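Side-chain contacts in abietadiene synthase, chloroplastic (Abies grandis, PDB 3S9V), which is a chloroplastic member of the largely helical terpene synthase family and carries the metal-binding domain of that family: residues 421-426 / 757-762; 674-679 / 724-729; 680-685 / 752-757; 698-703 / 717-722. All coordinates share one frame; numbering follows the deposited sequence.

Overall arrangement
From the N terminus, the first segment met is 421-426, at the end of helix 413-422; interaction 1 joins it to the loop after helix 741-757 and so closes a span of 330 residues that holds the other three contacts. Helix 669-693 comes next and is used twice: 674-679 pairs with 724-729 of helix 712-736 in interaction 2, and 680-685 pairs with 752-757 of helix 741-757 in interaction 3. These two cross along the chain, their segments alternating. Interaction 4, between helices 699-706 and 712-736, is the most local and nests inside both. F757 belongs to interactions 1 and 3, and D683 links interaction 3 to A699 of interaction 4.

Interaction 1 of 4, residues 421-426 / 757-762; sequences LKYPWH and FYMQGD
K422 meets M759 mainly through its backbone: the carbonyl O of K422 lies 3.4 Å from M759 CE, a methyl contact. Its aliphatic chain runs out extended; K422 CG lies 4.3 Å from M759 CE, and NZ ends in a salt bridge with E771. The same K422 CG also sits over one face of the next ring, Y423, toward the rim. There the chain has left the helix, and the M759 sulfur approaches the tyrosine obliquely, in a Met-aromatic contact: M759 SD is 3.9 Å from Y423 CE1 and 5.1 Å from the ring centroid, 68° off the ring normal. The two side chains cross at about a right angle. A bend at the last torsion of M759 (chi3 -73°) turns CE away from the ring to the K422 carbonyl. The contact is small and lies at the surface, where the end of helix 413-422 meets the loop leaving helix 741-757; Y423 rests on L756 of that helix, while its OH is hydrogen-bonded to H775 of helix 768-781.

Interaction 2 of 4, residues 674-679 / 724-729; sequences MGLTGR and ENALEE
T677 and A726 are the closest CA pair of two helical segments that run roughly antiparallel, their axes 9.3 Å apart at an angle of 147°, with T677 CA 6.4 Å from A726 CA. No hydrogen bond joins the segments; the contact is made of methyl groups. T677 has the largest share, through CG2: T677 CG2 lies 3.6 Å from A726 CB and 3.9 Å from L727 CD2. With chi1 at 63°, the hydroxyl is folded back over its own helix and CG2 is left to face the partner. T677 OG1 accordingly stands 3.0 Å from M674 O, with a weak bond to L673 O as the alternative; a single proton is shared between these two carbonyls, both of its own helix. L727 comes in from the flank, its CD2 branch doing the touching. L676 CD2 reaches A726 CB at 4.2 Å, a looser touch. A726 has the smallest side chain of the four, and its CB is met by both L676 and T677. L676 also packs on I632 and S636 of helix 628-638, T677 on A751 and L727 on Q755 of helix 741-757. Close packing of antiparallel helices through the methyl groups of small and branched side chains is in keeping with the all-helical bundle of the terpene synthase metal-binding domain.

Interaction 3 of 4, residues 680-685 / 752-757; sequences LVNDTK and RIMQLF
The carbonyl O of V681, whose side chain leans on Q755 of the facing helix, is approached by two groups of its own helix: T684 OG1 at 3.0 Å and, in a weak bond, K685 N at 3.4 Å. The two helices belong to the helical bundle of the terpene synthase fold and run nearly parallel, their segment axes 14° apart in direction and 9.1 Å apart at closest. Across the interface V681 CB lies 3.6 Å from Q755 NE2, while V681 CG2 stands 3.8 Å from Q755 OE1; the valine lies obliquely across the amide. Q755 starts off away from helix 669-693, and a bend at chi2 (-57°) brings its amide back to V681. V681 CG1 touches both the Q755 amide and the M754 backbone, 3.7 Å from M754 O, and rests against M754 CB. All four touching residues are buried, yet no hydrogen bond crosses between the segments. Polar links run to other parts of the chain: D683 holds R679 in a salt bridge and accepts hydrogen bonds from A699 N and Y631 OH, while R752 NH2 is hydrogen-bonded to the W425 carbonyl O and the guanidinium makes a cation-pi contact with the W425 ring. M754 is bent at both chi2 and chi3, which turns its methyl to N682: M754 CE is 3.9 Å from N682 ND2 and 4.0 Å from N682 CB.

Interaction 4 of 4, residues 698-703 / 717-722; sequences SAIQCY and QHVYSV
Y703 and H718 lie ring on ring in an offset stack, their planes only 12° apart and their centroids 4.0 Å from each other. The overlap is shifted: the CZ-OH end of Y703 lies over the imidazole, OH above its centre, while H718 ND1 lies over the tyrosine face toward the rim, 3.1 Å from Y703 CZ, which is tight. In both residues CG is anti to the backbone N, near 172° at chi1 of H718, and the side chains themselves cross at about a right angle. Beside the stack V719 packs more loosely, with V719 CG1 4.5 Å from A699 CB and V719 CG2 4.4 Å from I700 CG1. The short helix that carries A699, I700 and Y703 begins at S698, its N-cap. The segment axes of 699-703 and 717-722 lie at 115°, and helix 669-693 packs against both: Y687 touches I700 and T684 touches V719.

Interaction 1 of 4, residues 421-426 / 757-762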
loop_
_atom_site.group_PDB
_atom_site.type_symbol
_atom_site.label_atom_id
_atom_site.label_comp_id
_atom_site.label_asym_id
_atom_site.label_seq_id
_atom_site.Cartn_x
_atom_site.Cartn_y
_atom_site.Cartn_z
ATOM N N LEU A 421 -6.481 5.666 6.336
ATOM C CA LEU A 421 -7.825 6.221 6.423
ATOM C C LEU A 421 -7.884 7.717 6.165
ATOM O O LEU A 421 -8.823 8.200 5.530
ATOM C CB LEU A 421 -8.459 5.904 7.782
ATOM C CG LEU A 421 -8.912 4.444 7.923
ATOM C CD1 LEU A 421 -9.500 4.206 9.305
ATOM C CD2 LEU A 421 -9.942 4.134 6.847
ATOM N N LYS A 422 -6.882 8.452 6.638
ATOM C CA LYS A 422 -6.873 9.894 6.436
ATOM C C LYS A 422 -6.289 10.282 5.078
ATOM O O LYS A 422 -6.737 11.246 4.459
ATOM C CB LYS A 422 -6.095 10.581 7.562
ATOM C CG LYS A 422 -6.263 12.088 7.600
ATOM C CD LYS A 422 -5.527 12.684 8.785
ATOM C CE LYS A 422 -5.712 14.188 8.859
ATOM N NZ LYS A 422 -4.972 14.764 10.018
ATOM N N TYR A 423 -5.298 9.528 4.609
ATOM C CA TYR A 423 -4.672 9.808 3.318
ATOM C C TYR A 423 -4.793 8.643 2.332
ATOM O O TYR A 423 -3.795 7.980 2.006
ATOM C CB TYR A 423 -3.199 10.165 3.524
ATOM C CG TYR A 423 -3.004 11.383 4.401
ATOM C CD1 TYR A 423 -3.420 12.644 3.976
ATOM C CD2 TYR A 423 -2.444 11.266 5.673
ATOM C CE1 TYR A 423 -3.290 13.766 4.799
ATOM C CE2 TYR A 423 -2.309 12.381 6.505
ATOM C CZ TYR A 423 -2.735 13.627 6.062
ATOM O OH TYR A 423 -2.614 14.725 6.886
ATOM N N PRO A 424 -6.023 8.375 1.850
ATOM C CA PRO A 424 -6.299 7.296 0.896
ATOM C C PRO A 424 -5.583 7.545 -0.425
ATOM O O PRO A 424 -4.957 8.584 -0.620
ATOM C CB PRO A 424 -7.817 7.362 0.706
ATOM C CG PRO A 424 -8.306 8.007 1.942
ATOM C CD PRO A 424 -7.272 9.060 2.221
ATOM N N TRP A 425 -5.710 6.576 -1.323
ATOM C CA TRP A 425 -5.131 6.600 -2.661
ATOM C C TRP A 425 -5.062 7.994 -3.315
ATOM O O TRP A 425 -3.985 8.528 -3.580
ATOM C CB TRP A 425 -5.955 5.644 -3.533
ATOM C CG TRP A 425 -5.602 5.585 -4.990
ATOM C CD1 TRP A 425 -6.442 5.804 -6.036
ATOM C CD2 TRP A 425 -4.342 5.212 -5.558
ATOM N NE1 TRP A 425 -5.790 5.586 -7.227
ATOM C CE2 TRP A 425 -4.498 5.222 -6.963
ATOM C CE3 TRP A 425 -3.096 4.864 -5.016
ATOM C CZ2 TRP A 425 -3.460 4.902 -7.836
ATOM C CZ3 TRP A 425 -2.060 4.541 -5.887
ATOM C CH2 TRP A 425 -2.251 4.564 -7.283
ATOM N N HIS A 426 -6.219 8.588 -3.557
ATOM C CA HIS A 426 -6.276 9.885 -4.214
ATOM C C HIS A 426 -5.726 11.079 -3.443
ATOM O O HIS A 426 -5.748 12.192 -3.958
ATOM C CB HIS A 426 -7.717 10.168 -4.642
ATOM C CG HIS A 426 -8.231 9.211 -5.671
ATOM N ND1 HIS A 426 -9.516 8.712 -5.652
ATOM C CD2 HIS A 426 -7.631 8.660 -6.752
ATOM C CE1 HIS A 426 -9.684 7.892 -6.674
ATOM N NE2 HIS A 426 -8.556 7.843 -7.358
ATOM N N PHE A 757 -4.450 19.172 -0.956
ATOM C CA PHE A 757 -4.534 20.542 -0.479
ATOM C C PHE A 757 -5.944 20.972 -0.122
ATOM O O PHE A 757 -6.130 21.757 0.799
ATOM C CB PHE A 757 -3.963 21.519 -1.514
ATOM C CG PHE A 757 -2.461 21.558 -1.560
ATOM C CD1 PHE A 757 -1.806 22.463 -2.387
ATOM C CD2 PHE A 757 -1.699 20.698 -0.777
ATOM C CE1 PHE A 757 -0.415 22.514 -2.436
ATOM C CE2 PHE A 757 -0.313 20.741 -0.817
ATOM C CZ PHE A 757 0.331 21.652 -1.650
ATOM N N TYR A 758 -6.935 20.463 -0.844
ATOM C CA TYR A 758 -8.321 20.846 -0.598
ATOM C C TYR A 758 -9.173 19.706 -0.066
ATOM O O TYR A 758 -10.384 19.682 -0.274
ATOM C CB TYR A 758 -8.939 21.391 -1.889
ATOM C CG TYR A 758 -8.218 22.599 -2.436
ATOM C CD1 TYR A 758 -8.426 23.872 -1.899
ATOM C CD2 TYR A 758 -7.291 22.467 -3.469
ATOM C CE1 TYR A 758 -7.721 24.987 -2.380
ATOM C CE2 TYR A 758 -6.585 23.561 -3.952
ATOM C CZ TYR A 758 -6.801 24.817 -3.408
ATOM O OH TYR A 758 -6.086 25.886 -3.899
ATOM N N MET A 759 -8.542 18.770 0.629
ATOM C CA MET A 759 -9.263 17.629 1.174
ATOM C C MET A 759 -10.285 18.021 2.237
ATOM O O MET A 759 -10.177 19.069 2.879
ATOM C CB MET A 759 -8.280 16.602 1.756
ATOM C CG MET A 759 -7.484 17.067 2.965
ATOM S SD MET A 759 -6.302 15.800 3.504
ATOM C CE MET A 759 -7.418 14.597 4.241
ATOM N N GLN A 760 -11.285 17.163 2.399
ATOM C CA GLN A 760 -12.340 17.369 3.380
ATOM C C GLN A 760 -11.715 17.300 4.773
ATOM O O GLN A 760 -11.270 16.237 5.213
ATOM C CB GLN A 760 -13.404 16.278 3.227
ATOM C CG GLN A 760 -14.632 16.479 4.092
ATOM C CD GLN A 760 -15.381 17.744 3.732
ATOM O OE1 GLN A 760 -15.894 17.880 2.620
ATOM N NE2 GLN A 760 -15.443 18.681 4.671
ATOM N N GLY A 761 -11.673 18.437 5.460
ATOM C CA GLY A 761 -11.091 18.466 6.789
ATOM C C GLY A 761 -11.997 17.847 7.833
ATOM O O GLY A 761 -12.227 16.637 7.833
ATOM N N ASP A 762 -12.511 18.686 8.726
ATOM C CA ASP A 762 -13.406 18.241 9.785
ATOM C C ASP A 762 -14.110 19.443 10.406
ATOM O O ASP A 762 -13.746 20.591 10.142
ATOM C CB ASP A 762 -12.626 17.483 10.864
ATOM C CG ASP A 762 -11.527 18.324 11.489
ATOM O OD1 ASP A 762 -10.938 17.880 12.500
ATOM O OD2 ASP A 762 -11.248 19.425 10.969
#

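Interaction 2 of 4, residues 674-679 / 724-729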
loop_
_atom_site.group_PDB
_atom_site.type_symbol
_atom_site.label_atom_id
_atom_site.label_comp_id
_atom_site.label_asym_id
_atom_site.label_seq_id
_atom_site.Cartn_x
_atom_site.Cartn_y
_atom_site.Cartn_z
ATOM N N MET A 674 -8.273 15.461 -15.101
ATOM C CA MET A 674 -7.369 15.997 -14.094
ATOM C C MET A 674 -7.853 17.391 -13.752
ATOM O O MET A 674 -8.024 17.736 -12.582
ATOM C CB MET A 674 -5.933 16.064 -14.643
ATOM C CG MET A 674 -4.956 16.833 -13.756
ATOM S SD MET A 674 -3.437 17.333 -14.628
ATOM C CE MET A 674 -4.118 18.616 -15.646
ATOM N N GLY A 675 -8.071 18.189 -14.791
ATOM C CA GLY A 675 -8.550 19.545 -14.593
ATOM C C GLY A 675 -9.907 19.565 -13.914
ATOM O O GLY A 675 -10.148 20.377 -13.018
ATOM N N LEU A 676 -10.798 18.671 -14.335
ATOM C CA LEU A 676 -12.132 18.610 -13.745
ATOM C C LEU A 676 -12.069 18.304 -12.257
ATOM O O LEU A 676 -12.644 19.036 -11.455
ATOM C CB LEU A 676 -13.004 17.562 -14.456
ATOM C CG LEU A 676 -14.424 17.348 -13.907
ATOM C CD1 LEU A 676 -15.183 18.661 -13.967
ATOM C CD2 LEU A 676 -15.163 16.264 -14.725
ATOM N N THR A 677 -11.373 17.238 -11.876
ATOM C CA THR A 677 -11.290 16.895 -10.458
ATOM C C THR A 677 -10.633 17.996 -9.622
ATOM O O THR A 677 -11.041 18.244 -8.483
ATOM C CB THR A 677 -10.523 15.567 -10.210
ATOM O OG1 THR A 677 -9.167 15.694 -10.656
ATOM C CG2 THR A 677 -11.209 14.413 -10.933
ATOM N N GLY A 678 -9.621 18.652 -10.181
ATOM C CA GLY A 678 -8.946 19.707 -9.447
ATOM C C GLY A 678 -9.903 20.854 -9.197
ATOM O O GLY A 678 -10.005 21.375 -8.082
ATOM N N ARG A 679 -10.621 21.248 -10.238
ATOM C CA ARG A 679 -11.581 22.332 -10.124
ATOM C C ARG A 679 -12.653 22.064 -9.072
ATOM O O ARG A 679 -12.951 22.924 -8.248
ATOM C CB ARG A 679 -12.294 22.558 -11.449
ATOM C CG ARG A 679 -13.339 23.667 -11.382
ATOM C CD ARG A 679 -12.650 24.983 -11.621
ATOM N NE ARG A 679 -12.567 25.823 -10.445
ATOM C CZ ARG A 679 -11.778 26.891 -10.351
ATOM N NH1 ARG A 679 -11.775 27.607 -9.235
ATOM N NH2 ARG A 679 -10.981 27.235 -11.357
ATOM N N GLU A 724 -15.980 12.292 -7.546
ATOM C CA GLU A 724 -15.651 10.895 -7.286
ATOM C C GLU A 724 -15.700 10.008 -8.528
ATOM O O GLU A 724 -14.797 9.199 -8.750
ATOM C CB GLU A 724 -16.589 10.320 -6.222
ATOM C CG GLU A 724 -16.372 10.879 -4.828
ATOM C CD GLU A 724 -14.942 10.708 -4.351
ATOM O OE1 GLU A 724 -14.415 9.576 -4.429
ATOM O OE2 GLU A 724 -14.344 11.706 -3.896
ATOM N N ASN A 725 -16.755 10.132 -9.329
ATOM C CA ASN A 725 -16.844 9.309 -10.527
ATOM C C ASN A 725 -15.708 9.692 -11.461
ATOM O O ASN A 725 -15.148 8.840 -12.147
ATOM C CB ASN A 725 -18.195 9.494 -11.220
ATOM C CG ASN A 725 -19.356 9.018 -10.363
ATOM O OD1 ASN A 725 -19.312 7.928 -9.784
ATOM N ND2 ASN A 725 -20.408 9.829 -10.287
ATOM N N ALA A 726 -15.357 10.976 -11.458
ATOM C CA ALA A 726 -14.275 11.485 -12.293
ATOM C C ALA A 726 -12.933 10.930 -11.833
ATOM O O ALA A 726 -12.065 10.623 -12.656
ATOM C CB ALA A 726 -14.250 13.006 -12.244
ATOM N N LEU A 727 -12.758 10.811 -10.519
ATOM C CA LEU A 727 -11.509 10.284 -9.969
ATOM C C LEU A 727 -11.403 8.803 -10.304
ATOM O O LEU A 727 -10.311 8.266 -10.527
ATOM C CB LEU A 727 -11.460 10.476 -8.447
ATOM C CG LEU A 727 -11.050 11.850 -7.915
ATOM C CD1 LEU A 727 -11.326 11.936 -6.418
ATOM C CD2 LEU A 727 -9.573 12.084 -8.215
ATOM N N GLU A 728 -12.555 8.147 -10.337
ATOM C CA GLU A 728 -12.611 6.727 -10.646
ATOM C C GLU A 728 -12.237 6.543 -12.115
ATOM O O GLU A 728 -11.485 5.635 -12.464
ATOM C CB GLU A 728 -14.019 6.211 -10.362
ATOM C CG GLU A 728 -14.120 4.721 -10.143
ATOM C CD GLU A 728 -15.321 4.351 -9.289
ATOM O OE1 GLU A 728 -16.446 4.791 -9.613
ATOM O OE2 GLU A 728 -15.139 3.616 -8.295
ATOM N N GLU A 729 -12.750 7.419 -12.974
ATOM C CA GLU A 729 -12.436 7.349 -14.391
ATOM C C GLU A 729 -10.957 7.691 -14.585
ATOM O O GLU A 729 -10.280 7.122 -15.449
ATOM C CB GLU A 729 -13.318 8.316 -15.203
ATOM C CG GLU A 729 -13.021 8.242 -16.707
ATOM C CD GLU A 729 -14.029 8.966 -17.599
ATOM O OE1 GLU A 729 -13.746 9.085 -18.815
ATOM O OE2 GLU A 729 -15.093 9.403 -17.102
#

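Interaction 3 of 4, residues 680-685 / 752-757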
loop_
_atom_site.group_PDB
_atom_site.type_symbol
_atom_site.label_atom_id
_atom_site.label_comp_id
_atom_site.label_asym_id
_atom_site.label_seq_id
_atom_site.Cartn_x
_atom_site.Cartn_y
_atom_site.Cartn_z
ATOM N N LEU A 680 -13.248 20.879 -9.122
ATOM C CA LEU A 680 -14.315 20.533 -8.189
ATOM C C LEU A 680 -13.894 20.441 -6.723
ATOM O O LEU A 680 -14.622 20.907 -5.842
ATOM C CB LEU A 680 -14.986 19.219 -8.610
ATOM C CG LEU A 680 -15.638 19.197 -10.000
ATOM C CD1 LEU A 680 -16.375 17.883 -10.209
ATOM C CD2 LEU A 680 -16.607 20.355 -10.125
ATOM N N VAL A 681 -12.740 19.841 -6.444
ATOM C CA VAL A 681 -12.317 19.733 -5.056
ATOM C C VAL A 681 -12.062 21.135 -4.527
ATOM O O VAL A 681 -12.452 21.465 -3.411
ATOM C CB VAL A 681 -11.042 18.867 -4.893
ATOM C CG1 VAL A 681 -9.812 19.602 -5.411
ATOM C CG2 VAL A 681 -10.872 18.493 -3.424
ATOM N N ASN A 682 -11.433 21.961 -5.358
ATOM C CA ASN A 682 -11.121 23.343 -5.018
ATOM C C ASN A 682 -12.398 24.135 -4.720
ATOM O O ASN A 682 -12.460 24.883 -3.741
ATOM C CB ASN A 682 -10.352 23.985 -6.183
ATOM C CG ASN A 682 -9.960 25.434 -5.916
ATOM O OD1 ASN A 682 -10.814 26.309 -5.803
ATOM N ND2 ASN A 682 -8.655 25.692 -5.823
ATOM N N ASP A 683 -13.417 23.945 -5.557
ATOM C CA ASP A 683 -14.693 24.653 -5.426
ATOM C C ASP A 683 -15.562 24.223 -4.244
ATOM O O ASP A 683 -16.145 25.067 -3.568
ATOM C CB ASP A 683 -15.500 24.523 -6.727
ATOM C CG ASP A 683 -15.150 25.599 -7.750
ATOM O OD1 ASP A 683 -13.995 26.080 -7.767
ATOM O OD2 ASP A 683 -16.032 25.956 -8.552
ATOM N N THR A 684 -15.667 22.923 -3.999
ATOM C CA THR A 684 -16.478 22.447 -2.885
ATOM C C THR A 684 -15.935 22.996 -1.567
ATOM O O THR A 684 -16.664 23.126 -0.585
ATOM C CB THR A 684 -16.483 20.913 -2.807
ATOM O OG1 THR A 684 -15.133 20.438 -2.710
ATOM C CG2 THR A 684 -17.148 20.318 -4.037
ATOM N N LYS A 685 -14.648 23.323 -1.563
ATOM C CA LYS A 685 -13.984 23.848 -0.382
ATOM C C LYS A 685 -14.087 25.372 -0.316
ATOM O O LYS A 685 -14.897 25.919 0.430
ATOM C CB LYS A 685 -12.510 23.433 -0.405
ATOM C CG LYS A 685 -11.755 23.612 0.908
ATOM C CD LYS A 685 -12.061 22.484 1.887
ATOM C CE LYS A 685 -11.129 22.530 3.095
ATOM N NZ LYS A 685 -11.325 21.364 4.006
ATOM N N ARG A 752 -3.862 14.560 -7.660
ATOM C CA ARG A 752 -3.755 14.156 -6.260
ATOM C C ARG A 752 -3.356 15.310 -5.353
ATOM O O ARG A 752 -3.924 15.482 -4.275
ATOM C CB ARG A 752 -2.739 13.028 -6.107
ATOM C CG ARG A 752 -3.071 11.799 -6.924
ATOM C CD ARG A 752 -1.949 10.783 -6.861
ATOM N NE ARG A 752 -2.151 9.811 -5.802
ATOM C CZ ARG A 752 -1.340 8.782 -5.580
ATOM N NH1 ARG A 752 -0.269 8.607 -6.341
ATOM N NH2 ARG A 752 -1.621 7.912 -4.621
ATOM N N ILE A 753 -2.372 16.090 -5.787
ATOM C CA ILE A 753 -1.921 17.227 -5.004
ATOM C C ILE A 753 -3.114 18.108 -4.642
ATOM O O ILE A 753 -3.189 18.613 -3.527
ATOM C CB ILE A 753 -0.853 18.054 -5.772
ATOM C CG1 ILE A 753 0.526 17.446 -5.541
ATOM C CG2 ILE A 753 -0.840 19.499 -5.296
ATOM C CD1 ILE A 753 0.952 17.450 -4.071
ATOM N N MET A 754 -4.049 18.278 -5.575
ATOM C CA MET A 754 -5.231 19.094 -5.311
ATOM C C MET A 754 -6.170 18.399 -4.317
ATOM O O MET A 754 -6.754 19.038 -3.444
ATOM C CB MET A 754 -5.969 19.401 -6.616
ATOM C CG MET A 754 -5.215 20.337 -7.566
ATOM S SD MET A 754 -4.982 22.026 -6.936
ATOM C CE MET A 754 -6.644 22.687 -7.158
ATOM N N GLN A 755 -6.319 17.089 -4.454
ATOM C CA GLN A 755 -7.163 16.350 -3.535
ATOM C C GLN A 755 -6.598 16.518 -2.117
ATOM O O GLN A 755 -7.348 16.591 -1.150
ATOM C CB GLN A 755 -7.189 14.868 -3.911
ATOM C CG GLN A 755 -7.990 14.546 -5.162
ATOM C CD GLN A 755 -9.419 15.016 -5.056
ATOM O OE1 GLN A 755 -10.063 14.828 -4.032
ATOM N NE2 GLN A 755 -9.927 15.622 -6.119
ATOM N N LEU A 756 -5.272 16.591 -2.002
ATOM C CA LEU A 756 -4.628 16.748 -0.700
ATOM C C LEU A 756 -4.756 18.171 -0.141
ATOM O O LEU A 756 -5.140 18.361 1.014
ATOM C CB LEU A 756 -3.145 16.366 -0.784
ATOM C CG LEU A 756 -2.352 16.504 0.526
ATOM C CD1 LEU A 756 -2.883 15.524 1.568
ATOM C CD2 LEU A 756 -0.881 16.242 0.269
ATOM N N PHE A 757 -4.450 19.172 -0.956
ATOM C CA PHE A 757 -4.534 20.542 -0.479
ATOM C C PHE A 757 -5.944 20.972 -0.122
ATOM O O PHE A 757 -6.130 21.757 0.799
ATOM C CB PHE A 757 -3.963 21.519 -1.514
ATOM C CG PHE A 757 -2.461 21.558 -1.560
ATOM C CD1 PHE A 757 -1.806 22.463 -2.387
ATOM C CD2 PHE A 757 -1.699 20.698 -0.777
ATOM C CE1 PHE A 757 -0.415 22.514 -2.436
ATOM C CE2 PHE A 757 -0.313 20.741 -0.817
ATOM C CZ PHE A 757 0.331 21.652 -1.650
#

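Interaction 4 of 4, residues 698-703 / 717-722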
loop_
_atom_site.group_PDB
_atom_site.type_symbol
_atom_site.label_atom_id
_atom_site.label_comp_id
_atom_site.label_asym_id
_atom_site.label_seq_id
_atom_site.Cartn_x
_atom_site.Cartn_y
_atom_site.Cartn_z
ATOM N N SER A 698 -19.626 29.484 -9.269
ATOM C CA SER A 698 -18.795 28.355 -8.877
ATOM C C SER A 698 -19.518 27.038 -9.132
ATOM O O SER A 698 -20.699 27.020 -9.473
ATOM C CB SER A 698 -18.416 28.452 -7.391
ATOM O OG SER A 698 -19.509 28.137 -6.539
ATOM N N ALA A 699 -18.808 25.931 -8.968
ATOM C CA ALA A 699 -19.420 24.636 -9.183
ATOM C C ALA A 699 -20.757 24.559 -8.442
ATOM O O ALA A 699 -21.802 24.398 -9.065
ATOM C CB ALA A 699 -18.491 23.539 -8.708
ATOM N N ILE A 700 -20.722 24.692 -7.119
ATOM C CA ILE A 700 -21.933 24.615 -6.305
ATOM C C ILE A 700 -22.969 25.668 -6.684
ATOM O O ILE A 700 -24.117 25.331 -6.972
ATOM C CB ILE A 700 -21.621 24.760 -4.789
ATOM C CG1 ILE A 700 -20.753 23.595 -4.308
ATOM C CG2 ILE A 700 -22.914 24.765 -3.991
ATOM C CD1 ILE A 700 -19.344 23.595 -4.864
ATOM N N GLN A 701 -22.560 26.933 -6.688
ATOM C CA GLN A 701 -23.457 28.036 -7.024
ATOM C C GLN A 701 -24.185 27.818 -8.345
ATOM O O GLN A 701 -25.395 28.049 -8.450
ATOM C CB GLN A 701 -22.675 29.349 -7.080
ATOM C CG GLN A 701 -22.065 29.747 -5.743
ATOM C CD GLN A 701 -21.251 31.030 -5.813
ATOM O OE1 GLN A 701 -20.209 31.085 -6.469
ATOM N NE2 GLN A 701 -21.726 32.071 -5.133
ATOM N N CYS A 702 -23.443 27.365 -9.351
ATOM C CA CYS A 702 -24.006 27.121 -10.671
ATOM C C CYS A 702 -24.956 25.933 -10.694
ATOM O O CYS A 702 -25.993 25.974 -11.358
ATOM C CB CYS A 702 -22.885 26.900 -11.692
ATOM S SG CYS A 702 -21.896 28.374 -12.041
ATOM N N TYR A 703 -24.607 24.875 -9.972
ATOM C CA TYR A 703 -25.458 23.697 -9.953
ATOM C C TYR A 703 -26.784 24.072 -9.322
ATOM O O TYR A 703 -27.850 23.609 -9.742
ATOM C CB TYR A 703 -24.820 22.559 -9.155
ATOM C CG TYR A 703 -25.566 21.258 -9.335
ATOM C CD1 TYR A 703 -25.632 20.646 -10.584
ATOM C CD2 TYR A 703 -26.253 20.664 -8.278
ATOM C CE1 TYR A 703 -26.362 19.488 -10.782
ATOM C CE2 TYR A 703 -26.993 19.492 -8.467
ATOM C CZ TYR A 703 -27.040 18.915 -9.724
ATOM O OH TYR A 703 -27.763 17.764 -9.939
ATOM N N GLN A 717 -23.125 17.761 -2.100
ATOM C CA GLN A 717 -22.970 16.318 -2.181
ATOM C C GLN A 717 -22.923 15.847 -3.630
ATOM O O GLN A 717 -22.072 15.034 -3.994
ATOM C CB GLN A 717 -24.107 15.606 -1.440
ATOM C CG GLN A 717 -24.135 14.103 -1.684
ATOM C CD GLN A 717 -25.068 13.365 -0.747
ATOM O OE1 GLN A 717 -26.222 13.753 -0.563
ATOM N NE2 GLN A 717 -24.571 12.284 -0.155
ATOM N N HIS A 718 -23.832 16.347 -4.460
ATOM C CA HIS A 718 -23.843 15.947 -5.864
ATOM C C HIS A 718 -22.497 16.251 -6.532
ATOM O O HIS A 718 -21.994 15.455 -7.329
ATOM C CB HIS A 718 -24.970 16.652 -6.616
ATOM C CG HIS A 718 -24.924 16.439 -8.096
ATOM N ND1 HIS A 718 -24.415 17.377 -8.969
ATOM C CD2 HIS A 718 -25.278 15.375 -8.854
ATOM C CE1 HIS A 718 -24.456 16.900 -10.199
ATOM N NE2 HIS A 718 -24.976 15.686 -10.157
ATOM N N VAL A 719 -21.918 17.403 -6.203
ATOM C CA VAL A 719 -20.629 17.785 -6.758
ATOM C C VAL A 719 -19.534 16.823 -6.288
ATOM O O VAL A 719 -18.589 16.549 -7.026
ATOM C CB VAL A 719 -20.264 19.224 -6.363
ATOM C CG1 VAL A 719 -18.834 19.528 -6.766
ATOM C CG2 VAL A 719 -21.217 20.192 -7.045
ATOM N N TYR A 720 -19.666 16.310 -5.066
ATOM C CA TYR A 720 -18.703 15.350 -4.528
ATOM C C TYR A 720 -18.854 14.047 -5.297
ATOM O O TYR A 720 -17.895 13.293 -5.477
ATOM C CB TYR A 720 -18.975 15.080 -3.045
ATOM C CG TYR A 720 -18.490 16.157 -2.108
ATOM C CD1 TYR A 720 -19.233 16.511 -0.982
ATOM C CD2 TYR A 720 -17.283 16.817 -2.339
ATOM C CE1 TYR A 720 -18.787 17.499 -0.108
ATOM C CE2 TYR A 720 -16.827 17.805 -1.471
ATOM C CZ TYR A 720 -17.584 18.144 -0.359
ATOM O OH TYR A 720 -17.145 19.132 0.492
ATOM N N SER A 721 -20.076 13.782 -5.738
ATOM C CA SER A 721 -20.372 12.568 -6.485
ATOM C C SER A 721 -19.719 12.624 -7.868
ATOM O O SER A 721 -19.087 11.662 -8.303
ATOM C CB SER A 721 -21.885 12.400 -6.623
ATOM O OG SER A 721 -22.199 11.112 -7.120
ATOM N N VAL A 722 -19.878 13.757 -8.547
ATOM C CA VAL A 722 -19.291 13.955 -9.869
ATOM C C VAL A 722 -17.767 13.849 -9.778
ATOM O O VAL A 722 -17.126 13.200 -10.609
ATOM C CB VAL A 722 -19.664 15.347 -10.444
ATOM C CG1 VAL A 722 -18.994 15.564 -11.794
ATOM C CG2 VAL A 722 -21.164 15.460 -10.587
#